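Local coordinates for uncharacterized protein VP1736 (Vibrio parahaemolyticus, PDB 3LXQ) that is of unknown function but belongs to the sulfatase family, within the alkaline phosphatase-like clan of alpha/beta proteins, at residues Arg132-Ile137 / Val152-Lys157; Thr142-Ser147 / Ser436-Asn441. All blocks are in the same frame, centred on the assembly; numbering follows the deposited sequence.

Interaction 1 of 2, residues Arg132-Ile137 / Val152-Lys157; sequences RSVRGI and VVKLSK
V153 turns CG1 anti to its own backbone N (chi1 -180°) and sets CG2 beside that nitrogen, which leaves CG1 to meet V134 CG1 while CG2 reaches toward the V134 carbonyl. On the helix side, V134 has chi1 -73°, which carries its CG1 away from the carbonyl carbon and out to the loop. CG1 of V134 meets CG1 of V153 at 3.7 Å. The two forked side chains cross obliquely, and even their branch points come close, V134 CB lying 3.8 Å from V153 CB. CG2 of V153 rests 3.5 Å from the carbonyl O of V134. One helical turn further, CG2 of I137 touches the same V153 methyl at 4.2 Å. The short forks of the two valines suit this buried apolar joint, where their CA atoms are 6.1 Å apart and no hydrogen bond links the segments. K154 needs more length: its extended chain passes V134, with CE 4.2 Å from V134 CG1, and delivers NZ to a salt bridge with D187. Helix 133-141 thus receives the loop that follows it; F192 and F193 of helix 189-195 touch V153 and I137 respectively, and F246 of strand 241-246, in the large mixed sheet of the sulfatase-like domain, also packs on I137.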
loop_
_atom_site.group_PDB
_atom_site.type_symbol
_atom_site.label_atom_id
_atom_site.label_comp_id
_atom_site.label_asym_id
_atom_site.label_seq_id
_atom_site.Cartn_x
_atom_site.Cartn_y
_atom_site.Cartn_z
ATOM N N ARG A 132 -6.928 -3.854 7.206
ATOM C CA ARG A 132 -6.163 -3.607 8.425
ATOM C C ARG A 132 -4.823 -2.968 8.118
ATOM O O ARG A 132 -4.266 -3.161 7.047
ATOM C CB ARG A 132 -5.977 -4.897 9.232
ATOM C CG ARG A 132 -7.302 -5.505 9.769
ATOM C CD ARG A 132 -7.076 -6.935 10.202
ATOM N NE ARG A 132 -8.200 -7.485 10.959
ATOM C CZ ARG A 132 -9.197 -8.197 10.434
ATOM N NH1 ARG A 132 -9.244 -8.454 9.125
ATOM N NH2 ARG A 132 -10.156 -8.653 11.223
ATOM N N SER A 133 -4.342 -2.177 9.071
ATOM C CA SER A 133 -3.093 -1.460 8.916
ATOM C C SER A 133 -1.923 -2.361 8.543
ATOM O O SER A 133 -1.174 -2.025 7.612
ATOM C CB SER A 133 -2.798 -0.644 10.177
ATOM O OG SER A 133 -3.788 0.369 10.347
ATOM N N VAL A 134 -1.753 -3.497 9.232
ATOM C CA VAL A 134 -0.628 -4.378 8.915
ATOM C C VAL A 134 -0.690 -4.918 7.483
ATOM O O VAL A 134 0.353 -5.161 6.893
ATOM C CB VAL A 134 -0.380 -5.555 9.920
ATOM C CG1 VAL A 134 0.217 -5.040 11.227
ATOM C CG2 VAL A 134 -1.622 -6.383 10.162
ATOM N N ARG A 135 -1.895 -5.079 6.927
ATOM C CA ARG A 135 -2.012 -5.543 5.529
ATOM C C ARG A 135 -1.618 -4.443 4.542
ATOM O O ARG A 135 -1.026 -4.726 3.485
ATOM C CB ARG A 135 -3.396 -6.140 5.229
ATOM C CG ARG A 135 -3.539 -6.671 3.793
ATOM C CD ARG A 135 -4.357 -7.947 3.747
ATOM N NE ARG A 135 -3.591 -9.166 4.080
ATOM C CZ ARG A 135 -4.164 -10.264 4.572
ATOM N NH1 ARG A 135 -5.467 -10.260 4.817
ATOM N NH2 ARG A 135 -3.464 -11.361 4.826
ATOM N N GLY A 136 -1.903 -3.191 4.890
ATOM C CA GLY A 136 -1.392 -2.063 4.084
ATOM C C GLY A 136 0.117 -1.926 4.137
ATOM O O GLY A 136 0.761 -1.569 3.133
ATOM N N ILE A 137 0.697 -2.199 5.303
ATOM C CA ILE A 137 2.171 -2.261 5.441
ATOM C C ILE A 137 2.717 -3.444 4.636
ATOM O O ILE A 137 3.716 -3.310 3.920
ATOM C CB ILE A 137 2.592 -2.354 6.934
ATOM C CG1 ILE A 137 2.109 -1.108 7.690
ATOM C CG2 ILE A 137 4.120 -2.545 7.068
ATOM C CD1 ILE A 137 2.104 -1.243 9.210
ATOM N N VAL A 152 1.475 -10.849 6.960
ATOM C CA VAL A 152 2.749 -11.445 7.366
ATOM C C VAL A 152 3.519 -10.615 8.395
ATOM O O VAL A 152 4.503 -11.093 8.962
ATOM C CB VAL A 152 3.697 -11.736 6.155
ATOM C CG1 VAL A 152 2.990 -12.525 5.064
ATOM C CG2 VAL A 152 4.324 -10.454 5.623
ATOM N N VAL A 153 3.079 -9.383 8.642
ATOM C CA VAL A 153 3.679 -8.571 9.717
ATOM C C VAL A 153 3.499 -9.290 11.054
ATOM O O VAL A 153 4.330 -9.153 11.965
ATOM C CB VAL A 153 3.060 -7.156 9.800
ATOM C CG1 VAL A 153 3.714 -6.332 10.921
ATOM C CG2 VAL A 153 3.161 -6.438 8.452
ATOM N N LYS A 154 2.429 -10.080 11.143
ATOM C CA LYS A 154 2.067 -10.779 12.376
ATOM C C LYS A 154 2.234 -12.299 12.309
ATOM O O LYS A 154 1.891 -13.000 13.260
ATOM C CB LYS A 154 0.626 -10.429 12.788
ATOM C CG LYS A 154 0.464 -9.006 13.263
ATOM C CD LYS A 154 -0.956 -8.698 13.682
ATOM C CE LYS A 154 -0.988 -7.398 14.461
ATOM N NZ LYS A 154 -2.380 -6.956 14.746
ATOM N N LEU A 155 2.757 -12.821 11.203
ATOM C CA LEU A 155 2.909 -14.271 11.102
ATOM C C LEU A 155 4.325 -14.681 11.494
ATOM O O LEU A 155 5.269 -13.941 11.251
ATOM C CB LEU A 155 2.508 -14.773 9.713
ATOM C CG LEU A 155 1.041 -14.544 9.333
ATOM C CD1 LEU A 155 0.779 -15.045 7.930
ATOM C CD2 LEU A 155 0.073 -15.216 10.317
ATOM N N SER A 156 4.459 -15.846 12.119
ATOM C CA SER A 156 5.725 -16.257 12.725
ATOM C C SER A 156 6.838 -16.606 11.722
ATOM O O SER A 156 8.016 -16.303 11.965
ATOM C CB SER A 156 5.501 -17.403 13.718
ATOM O OG SER A 156 4.944 -18.532 13.071
ATOM N N LYS A 157 6.469 -17.225 10.601
ATOM C CA LYS A 157 7.448 -17.589 9.568
ATOM C C LYS A 157 8.014 -16.386 8.803
ATOM O O LYS A 157 9.116 -16.458 8.262
ATOM C CB LYS A 157 6.860 -18.614 8.593
ATOM C CG LYS A 157 6.595 -19.982 9.227
ATOM C CD LYS A 157 5.870 -20.925 8.274
ATOM C CE LYS A 157 6.827 -21.639 7.330
ATOM N NZ LYS A 157 6.066 -22.484 6.366
#

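Interaction 2 of 2, residues Thr142-Ser147 / Ser436-Asn441; sequences TGFPPS and SKAYQN
F144 points its ring at A438 and Y439 of helix 422-441, CG lying anti to the backbone N at chi1 -165°. From CB and CG the side chain leads straight out from the loop, and contact across begins at the far end of the ring. CE1 comes 3.8 Å from A438 CB, a methyl that sits at the ring edge and in its plane. At the tip, CZ is 4.1 Å from Y439 N and 4.4 Å from Y439 CB. The small alanine lets the edge of a large aromatic ring approach the helix backbone, while F162 meets the ring edge-to-face and A435 and V152 add further contacts. At the root of F144 lies an ST turn: T142, just past helix 133-141, accepts the F144 backbone N-H on OG1 at 3.0 Å and also bonds E138 O. G143, between them, takes a positive phi of 77°, easily reached without a side chain. Farther along the loop, S147 CB packs 4.3 Å from S436 CB, its OG being turned to S149 N, while S436 OG bonds A41 N. A water lies between the segments beside them, 3.0 Å from P146 O and accepting from S436 N at 2.9 Å.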
loop_
_atom_site.group_PDB
_atom_site.type_symbol
_atom_site.label_atom_id
_atom_site.label_comp_id
_atom_site.label_asym_id
_atom_site.label_seq_id
_atom_site.Cartn_x
_atom_site.Cartn_y
_atom_site.Cartn_z
ATOM N N THR A 142 6.256 -5.277 0.960
ATOM C CA THR A 142 6.533 -6.628 0.444
ATOM C C THR A 142 5.819 -6.956 -0.877
ATOM O O THR A 142 6.283 -7.810 -1.625
ATOM C CB THR A 142 6.123 -7.742 1.427
ATOM O OG1 THR A 142 4.706 -7.959 1.343
ATOM C CG2 THR A 142 6.503 -7.418 2.844
ATOM N N GLY A 143 4.672 -6.327 -1.130
ATOM C CA GLY A 143 3.938 -6.578 -2.375
ATOM C C GLY A 143 3.190 -7.888 -2.341
ATOM O O GLY A 143 2.619 -8.301 -3.351
ATOM N N PHE A 144 3.173 -8.523 -1.162
ATOM C CA PHE A 144 2.611 -9.849 -0.971
ATOM C C PHE A 144 1.108 -9.713 -0.978
ATOM O O PHE A 144 0.573 -8.820 -0.321
ATOM C CB PHE A 144 3.083 -10.416 0.375
ATOM C CG PHE A 144 2.864 -11.912 0.552
ATOM C CD1 PHE A 144 3.399 -12.833 -0.345
ATOM C CD2 PHE A 144 2.179 -12.388 1.664
ATOM C CE1 PHE A 144 3.211 -14.199 -0.169
ATOM C CE2 PHE A 144 1.996 -13.758 1.861
ATOM C CZ PHE A 144 2.512 -14.668 0.948
ATOM N N PRO A 145 0.421 -10.578 -1.736
ATOM C CA PRO A 145 -1.038 -10.551 -1.808
ATOM C C PRO A 145 -1.656 -11.060 -0.512
ATOM O O PRO A 145 -0.935 -11.509 0.376
ATOM C CB PRO A 145 -1.370 -11.511 -2.972
ATOM C CG PRO A 145 -0.088 -11.814 -3.632
ATOM C CD PRO A 145 0.982 -11.616 -2.619
ATOM N N PRO A 146 -2.980 -10.952 -0.390
ATOM C CA PRO A 146 -3.707 -11.240 0.849
ATOM C C PRO A 146 -4.095 -12.711 1.027
ATOM O O PRO A 146 -4.094 -13.486 0.067
ATOM C CB PRO A 146 -4.966 -10.364 0.726
ATOM C CG PRO A 146 -5.199 -10.257 -0.767
ATOM C CD PRO A 146 -3.839 -10.380 -1.436
ATOM N N SER A 147 -4.411 -13.085 2.262
ATOM C CA SER A 147 -4.946 -14.407 2.569
ATOM C C SER A 147 -6.080 -14.204 3.553
ATOM O O SER A 147 -6.311 -13.068 3.980
ATOM C CB SER A 147 -3.851 -15.332 3.148
ATOM O OG SER A 147 -3.475 -14.972 4.470
ATOM N N SER A 436 -1.504 -17.701 0.757
ATOM C CA SER A 436 -1.652 -18.791 1.718
ATOM C C SER A 436 -0.674 -19.945 1.426
ATOM O O SER A 436 -0.028 -20.461 2.335
ATOM C CB SER A 436 -3.094 -19.275 1.729
ATOM O OG SER A 436 -3.274 -20.337 2.637
ATOM N N LYS A 437 -0.527 -20.308 0.153
ATOM C CA LYS A 437 0.400 -21.368 -0.225
ATOM C C LYS A 437 1.861 -20.913 -0.207
ATOM O O LYS A 437 2.753 -21.685 0.166
ATOM C CB LYS A 437 0.017 -21.964 -1.585
ATOM C CG LYS A 437 -1.143 -22.959 -1.536
ATOM C CD LYS A 437 -0.611 -24.387 -1.392
ATOM C CE LYS A 437 -1.726 -25.413 -1.270
ATOM N NZ LYS A 437 -2.184 -25.613 0.145
ATOM N N ALA A 438 2.113 -19.670 -0.615
ATOM C CA ALA A 438 3.484 -19.139 -0.679
ATOM C C ALA A 438 4.073 -19.031 0.718
ATOM O O ALA A 438 5.272 -19.283 0.925
ATOM C CB ALA A 438 3.512 -17.777 -1.380
ATOM N N TYR A 439 3.211 -18.650 1.662
ATOM C CA TYR A 439 3.566 -18.577 3.073
ATOM C C TYR A 439 3.924 -19.960 3.616
ATOM O O TYR A 439 5.008 -20.146 4.168
ATOM C CB TYR A 439 2.436 -17.936 3.897
ATOM C CG TYR A 439 2.737 -17.914 5.378
ATOM C CD1 TYR A 439 2.137 -18.818 6.248
ATOM C CD2 TYR A 439 3.659 -17.009 5.902
ATOM C CE1 TYR A 439 2.437 -18.812 7.607
ATOM C CE2 TYR A 439 3.970 -16.998 7.249
ATOM C CZ TYR A 439 3.354 -17.895 8.096
ATOM O OH TYR A 439 3.663 -17.872 9.433
ATOM N N GLN A 440 3.015 -20.921 3.445
ATOM C CA GLN A 440 3.250 -22.315 3.835
ATOM C C GLN A 440 4.557 -22.894 3.305
ATOM O O GLN A 440 5.226 -23.648 4.006
ATOM C CB GLN A 440 2.117 -23.218 3.345
ATOM C CG GLN A 440 0.797 -23.018 4.043
ATOM C CD GLN A 440 -0.267 -23.989 3.548
ATOM O OE1 GLN A 440 0.013 -25.168 3.289
ATOM N NE2 GLN A 440 -1.498 -23.498 3.420
ATOM N N ASN A 441 4.910 -22.543 2.069
ATOM C CA ASN A 441 6.023 -23.202 1.390
ATOM C C ASN A 441 7.297 -22.377 1.255
ATOM O O ASN A 441 8.274 -22.837 0.656
ATOM C CB ASN A 441 5.574 -23.755 0.038
ATOM C CG ASN A 441 4.502 -24.820 0.179
ATOM O OD1 ASN A 441 4.798 -26.006 0.213
ATOM N ND2 ASN A 441 3.250 -24.395 0.290
HETATM O O HOH W 1 -3.990 -16.454 0.055
#

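Both interactions involve the long connection after helix 133-141, but with different partners. Interaction 1 folds residues 152-157 back onto the helix just before them, a local and almost wholly aliphatic contact nearer the centre of the chain. Interaction 2 ties residues 142-147 to the C-terminal helix 422-441, remote in sequence, with an aromatic ring edge, two serines and a water between them. Both are buried, with K154 at the edge of the first and S436 and Y439 partly exposed in the second. V152, in the segment 152-157, lies against F144. The two sites, with centres about 11 Å apart, meet again at Y439, whose OH probably bonds K157 N and whose ring makes a cation-pi contact with K157.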